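Local coordinates for protein nigritoxine (Vibrio nigripulchritudo, PDB 5M41) that acts as a bacterial toxin against crustaceans and insects and has a fold not seen before its structure was solved, at residues G18-S23 with D242-I247; A24-Y29 with N194-L199; R30-E35 with K256-L261; A83-F88 with S200-D205. All coordinates share one frame; numbering follows the deposited sequence. Where two conformers were deposited one is given.

Contact 1 (G18-S23 with D242-I247); sequences GGINHS and DELRAI
Ile20 lies against Leu244 and Arg245, and these three side chains make the apolar part of the contact. CG2 of Ile20 sits 4.0 Å from CB of Leu244. On the longer branch, CG1 of Ile20 meets CG of Arg245 at 3.9 Å, and its CD1 returns to Leu244, within 4.2 Å of Leu244 CD1. The Ile20 and Arg245 side chains cross at about a right angle. CG2 of Ile20 is anti to the backbone N while CG1 lies beside that N (chi1 -67°); with this setting both branches reach Leu244, and CG1 also touches Arg245. The contact joins the lead-in to helix 22-30, whose N-cap residue is Asn21, to the C-terminal end of helix 240-245. Val25 of helix 22-30 touches both Ile20 and Leu244.

The polar part runs through one water. It donates to the carbonyl O of Leu244 at 2.6 Å and accepts from the backbone N of Asn21 at 2.8 Å. It thus links the start of one helix to the last turn of the other, with no direct hydrogen bond between the segments.

The Arg245 chain is bent at chi3 (58°) and brings its guanidinium to Gly19. Here NH1 lies 3.4 Å from Gly19 N, but both are donors and do not bond. Arg374 donates to the carbonyl O atoms of both Gly19 and Arg245.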
loop_
_atom_site.group_PDB
_atom_site.type_symbol
_atom_site.label_atom_id
_atom_site.label_comp_id
_atom_site.label_asym_id
_atom_site.label_seq_id
_atom_site.Cartn_x
_atom_site.Cartn_y
_atom_site.Cartn_z
ATOM N N GLY A 18 12.151 -18.084 16.566
ATOM C CA GLY A 18 12.731 -16.743 16.588
ATOM C C GLY A 18 13.752 -16.389 17.666
ATOM O O GLY A 18 14.949 -16.202 17.382
ATOM N N GLY A 19 13.285 -16.282 18.906
ATOM C CA GLY A 19 14.075 -15.623 19.952
ATOM C C GLY A 19 13.997 -14.104 19.803
ATOM O O GLY A 19 13.277 -13.585 18.939
ATOM N N ILE A 20 14.739 -13.382 20.633
ATOM C CA ILE A 20 14.708 -11.919 20.604
ATOM C C ILE A 20 15.743 -11.346 19.635
ATOM O O ILE A 20 16.894 -11.771 19.638
ATOM C CB ILE A 20 14.917 -11.326 22.009
ATOM C CG1 ILE A 20 13.713 -11.664 22.897
ATOM C CG2 ILE A 20 15.087 -9.795 21.940
ATOM C CD1 ILE A 20 13.989 -11.480 24.379
ATOM N N ASN A 21 15.338 -10.373 18.811
ATOM C CA ASN A 21 16.324 -9.637 18.020
ATOM C C ASN A 21 17.007 -8.597 18.906
ATOM O O ASN A 21 16.522 -7.471 19.052
ATOM C CB ASN A 21 15.692 -9.005 16.780
ATOM C CG ASN A 21 16.713 -8.375 15.879
ATOM O OD1 ASN A 21 17.830 -8.124 16.300
ATOM N ND2 ASN A 21 16.340 -8.113 14.628
ATOM N N HIS A 22 18.132 -8.981 19.513
ATOM C CA HIS A 22 18.780 -8.118 20.533
ATOM C C HIS A 22 19.302 -6.820 19.984
ATOM O O HIS A 22 19.277 -5.815 20.677
ATOM C CB HIS A 22 19.932 -8.830 21.223
ATOM C CG HIS A 22 19.551 -10.142 21.847
ATOM N ND1 HIS A 22 18.695 -10.235 22.901
ATOM C CD2 HIS A 22 19.941 -11.438 21.537
ATOM C CE1 HIS A 22 18.548 -11.539 23.237
ATOM N NE2 HIS A 22 19.314 -12.268 22.406
ATOM N N SER A 23 19.816 -6.826 18.763
ATOM C CA SER A 23 20.280 -5.581 18.186
ATOM C C SER A 23 19.151 -4.572 17.943
ATOM O O SER A 23 19.358 -3.381 18.080
ATOM C CB SER A 23 21.120 -5.823 16.927
ATOM O OG SER A 23 20.342 -6.405 15.908
ATOM N N ASP A 242 7.667 -10.677 25.501
ATOM C CA ASP A 242 6.897 -10.540 24.266
ATOM C C ASP A 242 7.052 -9.163 23.652
ATOM O O ASP A 242 7.122 -9.054 22.448
ATOM C CB ASP A 242 5.419 -10.858 24.497
ATOM C CG ASP A 242 5.174 -12.361 24.665
ATOM O OD1 ASP A 242 5.992 -13.165 24.187
ATOM O OD2 ASP A 242 4.173 -12.733 25.276
ATOM N N GLU A 243 7.106 -8.122 24.481
ATOM C CA GLU A 243 7.371 -6.765 23.970
ATOM C C GLU A 243 8.714 -6.691 23.252
ATOM O O GLU A 243 8.812 -6.066 22.197
ATOM C CB GLU A 243 7.297 -5.727 25.087
ATOM C CG GLU A 243 5.876 -5.390 25.514
ATOM C CD GLU A 243 5.001 -4.942 24.353
ATOM O OE1 GLU A 243 5.441 -4.121 23.488
ATOM O OE2 GLU A 243 3.860 -5.431 24.299
ATOM N N LEU A 244 9.740 -7.365 23.782
ATOM C CA LEU A 244 11.037 -7.387 23.078
ATOM C C LEU A 244 10.951 -8.213 21.814
ATOM O O LEU A 244 11.546 -7.849 20.780
ATOM C CB LEU A 244 12.185 -7.899 23.963
ATOM C CG LEU A 244 12.559 -7.109 25.224
ATOM C CD1 LEU A 244 13.930 -7.540 25.702
ATOM C CD2 LEU A 244 12.603 -5.601 25.014
ATOM N N ARG A 245 10.219 -9.323 21.874
ATOM C CA ARG A 245 10.035 -10.143 20.688
ATOM C C ARG A 245 9.322 -9.354 19.573
ATOM O O ARG A 245 9.613 -9.548 18.399
ATOM C CB ARG A 245 9.254 -11.422 21.021
ATOM C CG ARG A 245 10.063 -12.415 21.846
ATOM C CD ARG A 245 9.211 -13.609 22.246
ATOM N NE ARG A 245 8.663 -14.299 21.081
ATOM C CZ ARG A 245 9.277 -15.271 20.423
ATOM N NH1 ARG A 245 10.476 -15.700 20.809
ATOM N NH2 ARG A 245 8.671 -15.827 19.384
ATOM N N ALA A 246 8.420 -8.458 19.960
ATOM C CA ALA A 246 7.576 -7.711 19.011
ATOM C C ALA A 246 8.068 -6.279 18.741
ATOM O O ALA A 246 7.323 -5.455 18.207
ATOM C CB ALA A 246 6.119 -7.697 19.508
ATOM N N ILE A 247 9.307 -5.984 19.127
ATOM C CA ILE A 247 9.893 -4.631 18.987
ATOM C C ILE A 247 9.813 -4.039 17.565
ATOM O O ILE A 247 9.655 -2.839 17.407
ATOM C CB ILE A 247 11.354 -4.564 19.552
ATOM C CG1 ILE A 247 11.907 -3.145 19.529
ATOM C CG2 ILE A 247 12.331 -5.374 18.724
ATOM C CD1 ILE A 247 11.310 -2.237 20.574
HETATM O O HOH W 1 12.784 -9.145 18.846
#

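Contact 2 (A24-Y29 with N194-L199); sequences AVANRY and NDDQIL. With MG (magnesium ion), chain B.
Ala26 packs into the surface of helix 195-203 between Asp196 and Leu199. This is a crossed helix pair: the axes of 24-29 and 195-199 approach to 8.5 Å at an angle of 81°. The small methyl of Ala26 probably helps the helices come this close. Its CB lies 3.9 Å from Leu199 CD2.

The tight side is apolar and buried. Leu199 has CG anti to the backbone N (chi1 -156°), and its two methyls part. CD2 goes to Ala26, while CD1 meets Tyr29 CD2 at 4.0 Å, oblique to the ring. The Tyr29 and Leu199 side chains cross at about a right angle. Leu185 of helix 177-191 touches both.

The other side is polar and more exposed. There a carboxylate oxygen, Asp196 OD1, rests on a methyl, 3.8 Å from Ala26 CB, but its strong partner is Arg30, which forms a salt bridge to this oxygen. No hydrogen bond joins the two segments directly. At the N-terminal end of helix 195-203, Asp195 turns to a magnesium ion completed by Val189 O, Glu192 O and three waters. Asp195 binds the metal through one oxygen, OD1, at 2.1 Å. Its OD2 instead accepts a hydrogen bond of 2.7 Å from water 2, itself a ligand of the magnesium.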
loop_
_atom_site.group_PDB
_atom_site.type_symbol
_atom_site.label_atom_id
_atom_site.label_comp_id
_atom_site.label_asym_id
_atom_site.label_seq_id
_atom_site.Cartn_x
_atom_site.Cartn_y
_atom_site.Cartn_z
ATOM N N ALA A 24 17.955 -5.043 17.603
ATOM C CA ALA A 24 16.815 -4.142 17.396
ATOM C C ALA A 24 16.418 -3.450 18.706
ATOM O O ALA A 24 16.100 -2.266 18.713
ATOM C CB ALA A 24 15.615 -4.907 16.844
ATOM N N VAL A 25 16.411 -4.198 19.808
ATOM C CA VAL A 25 16.149 -3.610 21.124
ATOM C C VAL A 25 17.275 -2.631 21.506
ATOM O O VAL A 25 17.024 -1.449 21.796
ATOM C CB VAL A 25 15.996 -4.732 22.184
ATOM C CG1 VAL A 25 15.767 -4.139 23.556
ATOM C CG2 VAL A 25 14.846 -5.665 21.806
ATOM N N ALA A 26 18.513 -3.123 21.458
ATOM C CA ALA A 26 19.679 -2.342 21.817
ATOM C C ALA A 26 19.801 -1.054 20.975
ATOM O O ALA A 26 20.123 -0.023 21.532
ATOM C CB ALA A 26 20.936 -3.181 21.673
ATOM N N ASN A 27 19.553 -1.137 19.653
ATOM C CA ASN A 27 19.539 0.050 18.788
ATOM C C ASN A 27 18.532 1.119 19.208
ATOM O O ASN A 27 18.871 2.310 19.209
ATOM C CB ASN A 27 19.311 -0.298 17.314
ATOM C CG ASN A 27 20.491 -1.031 16.703
ATOM O OD1 ASN A 27 21.608 -0.981 17.221
ATOM N ND2 ASN A 27 20.240 -1.737 15.601
ATOM N N ARG A 28 17.309 0.717 19.550
ATOM C CA ARG A 28 16.362 1.710 20.045
ATOM C C ARG A 28 16.948 2.472 21.236
ATOM O O ARG A 28 16.812 3.707 21.318
ATOM C CB ARG A 28 15.002 1.124 20.460
ATOM C CG ARG A 28 14.117 0.563 19.355
ATOM C CD ARG A 28 13.883 1.473 18.150
ATOM N NE ARG A 28 13.467 2.870 18.378
ATOM C CZ ARG A 28 12.225 3.345 18.234
ATOM N NH1 ARG A 28 11.205 2.520 17.995
ATOM N NH2 ARG A 28 11.977 4.654 18.392
ATOM N N TYR A 29 17.578 1.760 22.155
ATOM C CA TYR A 29 18.055 2.402 23.394
ATOM C C TYR A 29 19.283 3.278 23.127
ATOM O O TYR A 29 19.371 4.426 23.584
ATOM C CB TYR A 29 18.359 1.364 24.482
ATOM C CG TYR A 29 18.915 2.037 25.711
ATOM C CD1 TYR A 29 18.071 2.645 26.629
ATOM C CD2 TYR A 29 20.298 2.120 25.910
ATOM C CE1 TYR A 29 18.574 3.301 27.745
ATOM C CE2 TYR A 29 20.810 2.772 27.009
ATOM C CZ TYR A 29 19.939 3.364 27.920
ATOM O OH TYR A 29 20.452 4.040 28.981
ATOM N N ASN A 194 29.501 -8.821 24.430
ATOM C CA ASN A 194 28.203 -9.018 23.751
ATOM C C ASN A 194 27.262 -7.857 23.992
ATOM O O ASN A 194 26.200 -7.999 24.604
ATOM C CB ASN A 194 27.552 -10.367 24.133
ATOM C CG ASN A 194 27.415 -10.567 25.644
ATOM O OD1 ASN A 194 28.166 -9.985 26.445
ATOM N ND2 ASN A 194 26.449 -11.405 26.041
ATOM N N ASP A 195 27.679 -6.694 23.509
ATOM C CA ASP A 195 26.932 -5.480 23.663
ATOM C C ASP A 195 25.420 -5.702 23.573
ATOM O O ASP A 195 24.716 -5.390 24.525
ATOM C CB ASP A 195 27.424 -4.409 22.657
ATOM C CG ASP A 195 28.732 -3.781 23.090
ATOM O OD1 ASP A 195 29.471 -4.440 23.867
ATOM O OD2 ASP A 195 29.017 -2.622 22.701
ATOM N N ASP A 196 24.915 -6.246 22.458
ATOM C CA ASP A 196 23.479 -6.129 22.192
ATOM C C ASP A 196 22.670 -6.961 23.169
ATOM O O ASP A 196 21.644 -6.514 23.691
ATOM C CB ASP A 196 23.128 -6.495 20.740
ATOM C CG ASP A 196 23.698 -5.499 19.727
ATOM O OD1 ASP A 196 24.130 -4.386 20.109
ATOM O OD2 ASP A 196 23.685 -5.837 18.545
ATOM N N GLN A 197 23.144 -8.173 23.421
ATOM C CA GLN A 197 22.436 -9.084 24.294
ATOM C C GLN A 197 22.458 -8.640 25.757
ATOM O O GLN A 197 21.459 -8.776 26.468
ATOM C CB GLN A 197 22.998 -10.493 24.147
ATOM C CG GLN A 197 22.231 -11.520 24.952
ATOM C CD GLN A 197 22.757 -12.906 24.720
ATOM O OE1 GLN A 197 23.980 -13.112 24.594
ATOM N NE2 GLN A 197 21.845 -13.877 24.653
ATOM N N ILE A 198 23.585 -8.105 26.211
ATOM C CA ILE A 198 23.661 -7.663 27.594
ATOM C C ILE A 198 22.710 -6.501 27.768
ATOM O O ILE A 198 21.937 -6.454 28.726
ATOM C CB ILE A 198 25.095 -7.328 28.029
ATOM C CG1 ILE A 198 25.951 -8.586 27.904
ATOM C CG2 ILE A 198 25.125 -6.917 29.491
ATOM C CD1 ILE A 198 26.806 -8.911 29.115
ATOM N N LEU A 199 22.710 -5.600 26.789
ATOM C CA LEU A 199 21.834 -4.450 26.823
ATOM C C LEU A 199 20.324 -4.819 26.858
ATOM O O LEU A 199 19.560 -4.283 27.674
ATOM C CB LEU A 199 22.147 -3.556 25.623
ATOM C CG LEU A 199 21.825 -2.068 25.615
ATOM C CD1 LEU A 199 21.948 -1.368 26.982
ATOM C CD2 LEU A 199 22.735 -1.416 24.588
HETATM MG MG MG B . 31.171 -3.989 24.933
HETATM O O HOH W 2 31.172 -1.686 23.994
HETATM O O HOH W 3 33.467 -3.533 25.126
HETATM O O HOH W 4 31.749 -5.261 22.868
#

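Contact 3 (R30-E35 with K256-L261); sequences RNLTKE and KYFDLL
Leu32 is the residue of 30-35 that meets helix 253-264, touching both Phe258 and Leu261. Two residues earlier, Arg30 ends helix 22-30 and turns away from helix 253-264. Asn31 follows in the link between helices 22-30 and 34-54.

At Leu32 the chain is extended, and CB points toward helix 253-264. CG is anti to the carbonyl carbon (chi1 -66°). Both methyls touch Leu261, and CD1 also reaches Phe258. CD1 comes to the edge of the Phe258 ring, near its plane, 4.1 Å from CE1. The same methyl lies 4.0 Å from Leu261 CD1. CD2 sits nearer the backbone of that neighbour, 4.0 Å from Leu261 CB. One leucine end thus fits between two side chains about one helical turn apart. Leu261 CD1 also rests over the face of Tyr257, 3.7 Å above the plane and offset toward the rim.

Thr33 comes next, at the N-cap of helix 34-54, where its OG1 accepts a hydrogen bond from Ala36 N. The contact therefore joins the connection between two successive helices to the side of helix 253-264. Leu40 of helix 34-54 touches both Leu32 and Leu261 and extends the same apolar cluster.

All three touching residues are buried, and no hydrogen bond crosses the contact. Shape and exclusion of water probably hold it, while charged groups such as Asp259, paired with Arg28 and Arg357, lie outside the leucine cluster.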
loop_
_atom_site.group_PDB
_atom_site.type_symbol
_atom_site.label_atom_id
_atom_site.label_comp_id
_atom_site.label_asym_id
_atom_site.label_seq_id
_atom_site.Cartn_x
_atom_site.Cartn_y
_atom_site.Cartn_z
ATOM N N ARG A 30 20.220 2.726 22.359
ATOM C CA ARG A 30 21.473 3.402 22.049
ATOM C C ARG A 30 21.234 4.670 21.237
ATOM O O ARG A 30 21.953 5.650 21.379
ATOM C CB ARG A 30 22.443 2.442 21.309
ATOM C CG ARG A 30 23.281 1.601 22.278
ATOM C CD ARG A 30 24.508 0.952 21.600
ATOM N NE ARG A 30 24.059 0.142 20.463
ATOM C CZ ARG A 30 24.076 -1.183 20.399
ATOM N NH1 ARG A 30 24.609 -1.903 21.365
ATOM N NH2 ARG A 30 23.591 -1.784 19.311
ATOM N N ASN A 31 20.209 4.676 20.402
ATOM C CA ASN A 31 19.957 5.860 19.596
ATOM C C ASN A 31 19.168 6.984 20.284
ATOM O O ASN A 31 18.975 8.044 19.703
ATOM C CB ASN A 31 19.348 5.457 18.266
ATOM C CG ASN A 31 20.382 4.786 17.358
ATOM O OD1 ASN A 31 20.174 3.702 16.855
ATOM N ND2 ASN A 31 21.503 5.429 17.192
ATOM N N LEU A 32 18.736 6.756 21.521
ATOM C CA LEU A 32 18.147 7.830 22.320
ATOM C C LEU A 32 19.252 8.812 22.686
ATOM O O LEU A 32 20.402 8.409 22.882
ATOM C CB LEU A 32 17.540 7.271 23.611
ATOM C CG LEU A 32 16.339 6.347 23.458
ATOM C CD1 LEU A 32 15.869 5.882 24.845
ATOM C CD2 LEU A 32 15.213 7.108 22.733
ATOM N N THR A 33 18.916 10.097 22.793
ATOM C CA THR A 33 19.882 11.059 23.359
ATOM C C THR A 33 20.113 10.681 24.834
ATOM O O THR A 33 19.281 9.995 25.436
ATOM C CB THR A 33 19.337 12.504 23.326
ATOM O OG1 THR A 33 18.163 12.555 24.130
ATOM C CG2 THR A 33 18.987 12.967 21.845
ATOM N N LYS A 34 21.228 11.126 25.408
ATOM C CA LYS A 34 21.487 10.952 26.851
ATOM C C LYS A 34 20.319 11.435 27.718
ATOM O O LYS A 34 19.896 10.741 28.661
ATOM C CB LYS A 34 22.770 11.680 27.252
ATOM C CG LYS A 34 24.041 10.845 27.111
ATOM C CD LYS A 34 24.388 10.135 28.427
ATOM C CE LYS A 34 25.307 10.963 29.322
ATOM N NZ LYS A 34 25.134 10.582 30.749
ATOM N N GLU A 35 19.772 12.594 27.368
ATOM C CA GLU A 35 18.608 13.155 28.070
ATOM C C GLU A 35 17.397 12.197 28.081
ATOM O O GLU A 35 16.765 11.987 29.128
ATOM C CB GLU A 35 18.225 14.511 27.438
ATOM C CG GLU A 35 17.066 15.216 28.143
ATOM C CD GLU A 35 16.502 16.453 27.397
ATOM O OE1 GLU A 35 17.048 16.904 26.349
ATOM O OE2 GLU A 35 15.468 16.974 27.866
ATOM N N LYS A 256 6.255 2.154 20.230
ATOM C CA LYS A 256 5.538 3.429 20.476
ATOM C C LYS A 256 6.194 4.204 21.636
ATOM O O LYS A 256 6.388 5.411 21.556
ATOM C CB LYS A 256 4.043 3.201 20.735
ATOM C CG LYS A 256 3.242 4.501 20.913
ATOM C CD LYS A 256 1.740 4.275 21.163
ATOM C CE LYS A 256 1.511 3.596 22.507
ATOM N NZ LYS A 256 0.174 2.950 22.620
ATOM N N TYR A 257 6.582 3.505 22.695
ATOM C CA TYR A 257 7.218 4.181 23.829
ATOM C C TYR A 257 8.593 4.768 23.436
ATOM O O TYR A 257 8.894 5.929 23.731
ATOM C CB TYR A 257 7.349 3.248 25.051
ATOM C CG TYR A 257 7.945 3.970 26.252
ATOM C CD1 TYR A 257 7.435 5.217 26.649
ATOM C CD2 TYR A 257 9.020 3.420 26.989
ATOM C CE1 TYR A 257 7.971 5.893 27.743
ATOM C CE2 TYR A 257 9.559 4.100 28.079
ATOM C CZ TYR A 257 9.025 5.333 28.448
ATOM O OH TYR A 257 9.539 6.037 29.511
ATOM N N PHE A 258 9.412 3.975 22.743
ATOM C CA PHE A 258 10.661 4.506 22.261
ATOM C C PHE A 258 10.459 5.719 21.359
ATOM O O PHE A 258 11.189 6.691 21.485
ATOM C CB PHE A 258 11.447 3.436 21.518
ATOM C CG PHE A 258 12.281 2.572 22.421
ATOM C CD1 PHE A 258 13.348 3.119 23.152
ATOM C CD2 PHE A 258 12.008 1.211 22.541
ATOM C CE1 PHE A 258 14.132 2.307 23.979
ATOM C CE2 PHE A 258 12.796 0.391 23.347
ATOM C CZ PHE A 258 13.865 0.938 24.066
ATOM N N ASP A 259 9.463 5.666 20.472
ATOM C CA ASP A 259 9.171 6.797 19.580
ATOM C C ASP A 259 8.827 8.050 20.413
ATOM O O ASP A 259 9.203 9.172 20.072
ATOM C CB ASP A 259 7.968 6.487 18.679
ATOM C CG ASP A 259 8.265 5.459 17.587
ATOM O OD1 ASP A 259 9.446 5.087 17.371
ATOM O OD2 ASP A 259 7.269 4.994 16.954
ATOM N N LEU A 260 8.047 7.851 21.472
ATOM C CA LEU A 260 7.671 8.954 22.355
ATOM C C LEU A 260 8.896 9.584 23.031
ATOM O O LEU A 260 8.995 10.815 23.140
ATOM C CB LEU A 260 6.653 8.477 23.406
ATOM C CG LEU A 260 6.234 9.607 24.383
ATOM C CD1 LEU A 260 4.777 9.515 24.762
ATOM C CD2 LEU A 260 7.105 9.608 25.643
ATOM N N LEU A 261 9.806 8.737 23.513
ATOM C CA LEU A 261 11.034 9.228 24.165
ATOM C C LEU A 261 11.896 10.043 23.198
ATOM O O LEU A 261 12.505 11.031 23.592
ATOM C CB LEU A 261 11.862 8.085 24.749
ATOM C CG LEU A 261 11.270 7.345 25.962
ATOM C CD1 LEU A 261 12.109 6.119 26.290
ATOM C CD2 LEU A 261 11.231 8.275 27.173
#

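Contact 4 (A83-F88 with S200-D205); sequences ATNMFF and STLLLD
Asn85 and Thr84 meet Leu202 through side chains set by their first torsions. In Asn85, CG is anti to the carbonyl carbon (chi1 -63°), which carries the amide toward the end of helix 195-203. In Thr84, CG2 is anti to the backbone N, where it meets Leu202, and OG1 is beside that N.

The amide makes the one hydrogen bond between the segments. Asn85 ND2 donates to the carbonyl O of Leu202 at 2.9 Å. The donor lies in the carbonyl plane, on a lone pair, with a C=O...N angle of 136°. The acceptor is tilted 27° out of the Asn85 amide plane. The amide has other ties that should fix its rotation: ND2 also donates to Asn130 OD1, and OD1 bonds Tyr41 OH. The Leu202 CD2 methyl packs beside this amide, 4.0 Å from Asn85 ND2.

The apolar touch is smaller. Thr84 CG2 approaches Leu202 CD1 at 4.1 Å, and the two side chains cross at about a right angle. Thr84 OG1 instead bonds with His188 and Arg184 of helix 177-191.

Thr84 and Asn85 are the two central residues of a type II beta turn from Ala83 to Met86. The positive phi of Asn85 fits the third position of such a turn. The turn leads from strand 77-80 into strand 86-90 of an antiparallel sheet. Leu202 sits between this turn and helix 177-191, where it touches Leu185 and His188.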
loop_
_atom_site.group_PDB
_atom_site.type_symbol
_atom_site.label_atom_id
_atom_site.label_comp_id
_atom_site.label_asym_id
_atom_site.label_seq_id
_atom_site.Cartn_x
_atom_site.Cartn_y
_atom_site.Cartn_z
ATOM N N ALA A 83 26.627 -1.444 40.388
ATOM C CA ALA A 83 25.662 -2.470 40.020
ATOM C C ALA A 83 24.629 -1.851 39.092
ATOM O O ALA A 83 24.060 -0.826 39.421
ATOM C CB ALA A 83 24.980 -3.041 41.277
ATOM N N THR A 84 24.371 -2.473 37.948
ATOM C CA THR A 84 23.446 -1.895 36.975
ATOM C C THR A 84 22.005 -1.978 37.505
ATOM O O THR A 84 21.650 -2.946 38.165
ATOM C CB THR A 84 23.608 -2.624 35.644
ATOM O OG1 THR A 84 24.993 -2.594 35.266
ATOM C CG2 THR A 84 22.734 -2.004 34.549
ATOM N N ASN A 85 21.202 -0.943 37.280
ATOM C CA ASN A 85 19.766 -0.962 37.649
ATOM C C ASN A 85 19.471 -0.925 39.150
ATOM O O ASN A 85 18.326 -1.159 39.566
ATOM C CB ASN A 85 19.072 -2.193 37.058
ATOM C CG ASN A 85 19.086 -2.195 35.525
ATOM O OD1 ASN A 85 18.833 -1.161 34.892
ATOM N ND2 ASN A 85 19.369 -3.357 34.928
ATOM N N MET A 86 20.493 -0.695 39.964
ATOM C CA MET A 86 20.348 -0.841 41.422
ATOM C C MET A 86 20.847 0.347 42.189
ATOM O O MET A 86 21.807 1.026 41.778
ATOM C CB MET A 86 21.091 -2.095 41.904
ATOM C CG MET A 86 20.553 -3.394 41.314
ATOM S SD MET A 86 21.565 -4.832 41.736
ATOM C CE MET A 86 21.467 -4.729 43.528
ATOM N N PHE A 87 20.175 0.613 43.305
ATOM C CA PHE A 87 20.552 1.681 44.221
ATOM C C PHE A 87 19.862 1.398 45.559
ATOM O O PHE A 87 19.031 0.510 45.636
ATOM C CB PHE A 87 20.152 3.079 43.679
ATOM C CG PHE A 87 18.680 3.216 43.355
ATOM C CD1 PHE A 87 17.769 3.683 44.315
ATOM C CD2 PHE A 87 18.197 2.876 42.084
ATOM C CE1 PHE A 87 16.412 3.810 44.023
ATOM C CE2 PHE A 87 16.829 3.012 41.792
ATOM C CZ PHE A 87 15.948 3.488 42.749
ATOM N N PHE A 88 20.222 2.159 46.593
ATOM C CA PHE A 88 19.634 2.007 47.942
ATOM C C PHE A 88 18.967 3.288 48.407
ATOM O O PHE A 88 19.510 4.389 48.209
ATOM C CB PHE A 88 20.728 1.658 48.955
ATOM C CG PHE A 88 20.213 1.005 50.226
ATOM C CD1 PHE A 88 19.819 -0.331 50.232
ATOM C CD2 PHE A 88 20.189 1.708 51.418
ATOM C CE1 PHE A 88 19.368 -0.938 51.398
ATOM C CE2 PHE A 88 19.738 1.105 52.599
ATOM C CZ PHE A 88 19.345 -0.226 52.583
ATOM N N SER A 200 19.895 -5.739 25.995
ATOM C CA SER A 200 18.488 -6.115 25.959
ATOM C C SER A 200 18.085 -6.857 27.236
ATOM O O SER A 200 16.935 -6.714 27.708
ATOM C CB SER A 200 18.145 -6.930 24.700
ATOM O OG SER A 200 18.898 -8.119 24.601
ATOM N N THR A 201 19.017 -7.611 27.816
ATOM C CA THR A 201 18.750 -8.337 29.038
ATOM C C THR A 201 18.617 -7.405 30.218
ATOM O O THR A 201 17.742 -7.590 31.070
ATOM C CB THR A 201 19.885 -9.340 29.336
ATOM O OG1 THR A 201 19.862 -10.327 28.327
ATOM C CG2 THR A 201 19.671 -10.050 30.671
ATOM N N LEU A 202 19.509 -6.424 30.281
ATOM C CA LEU A 202 19.531 -5.461 31.376
ATOM C C LEU A 202 18.382 -4.460 31.360
ATOM O O LEU A 202 18.153 -3.753 32.351
ATOM C CB LEU A 202 20.881 -4.729 31.420
ATOM C CG LEU A 202 22.053 -5.628 31.870
ATOM C CD1 LEU A 202 23.379 -4.908 31.685
ATOM C CD2 LEU A 202 21.916 -6.049 33.306
ATOM N N LEU A 203 17.653 -4.419 30.250
ATOM C CA LEU A 203 16.524 -3.501 30.098
ATOM C C LEU A 203 15.166 -4.228 30.047
ATOM O O LEU A 203 14.124 -3.596 30.021
ATOM C CB LEU A 203 16.718 -2.618 28.848
ATOM C CG LEU A 203 17.816 -1.538 28.872
ATOM C CD1 LEU A 203 17.957 -0.872 27.516
ATOM C CD2 LEU A 203 17.516 -0.479 29.919
ATOM N N LEU A 204 15.184 -5.554 29.991
ATOM C CA LEU A 204 13.954 -6.352 29.825
ATOM C C LEU A 204 12.789 -5.862 30.685
ATOM O O LEU A 204 11.693 -5.585 30.182
ATOM C CB LEU A 204 14.250 -7.837 30.128
ATOM C CG LEU A 204 13.058 -8.812 30.164
ATOM C CD1 LEU A 204 12.410 -8.870 28.783
ATOM C CD2 LEU A 204 13.470 -10.223 30.639
ATOM N N ASP A 205 13.013 -5.756 31.990
ATOM C CA ASP A 205 11.942 -5.351 32.896
ATOM C C ASP A 205 11.955 -3.859 33.214
ATOM O O ASP A 205 10.975 -3.346 33.701
ATOM C CB ASP A 205 11.966 -6.183 34.171
ATOM C CG ASP A 205 11.244 -7.525 33.997
ATOM O OD1 ASP A 205 10.026 -7.555 34.236
ATOM O OD2 ASP A 205 11.891 -8.544 33.642
#

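In the fold
From the N terminus, residues 18-35 run through contacts 1, 2 and 3 in turn. Contact 1 closes a long loop back to helix 240-245, and both contact 2 and contact 4 fall within it. Contact 2 closes a shorter loop from helix 22-30 to helix 195-203. Contact 3 joins the next part of the chain to helix 253-264 and crosses contacts 1 and 2; contact 4 lies within its span. Contacts 2 and 4 share helix 195-203 and also cross, tying helix 22-30 on one part of it and the turn before strand 86-90 on another. Two salt bridges join contacts 2 and 3. Contact 1 meets contact 3 where Ile247 packs on Phe258.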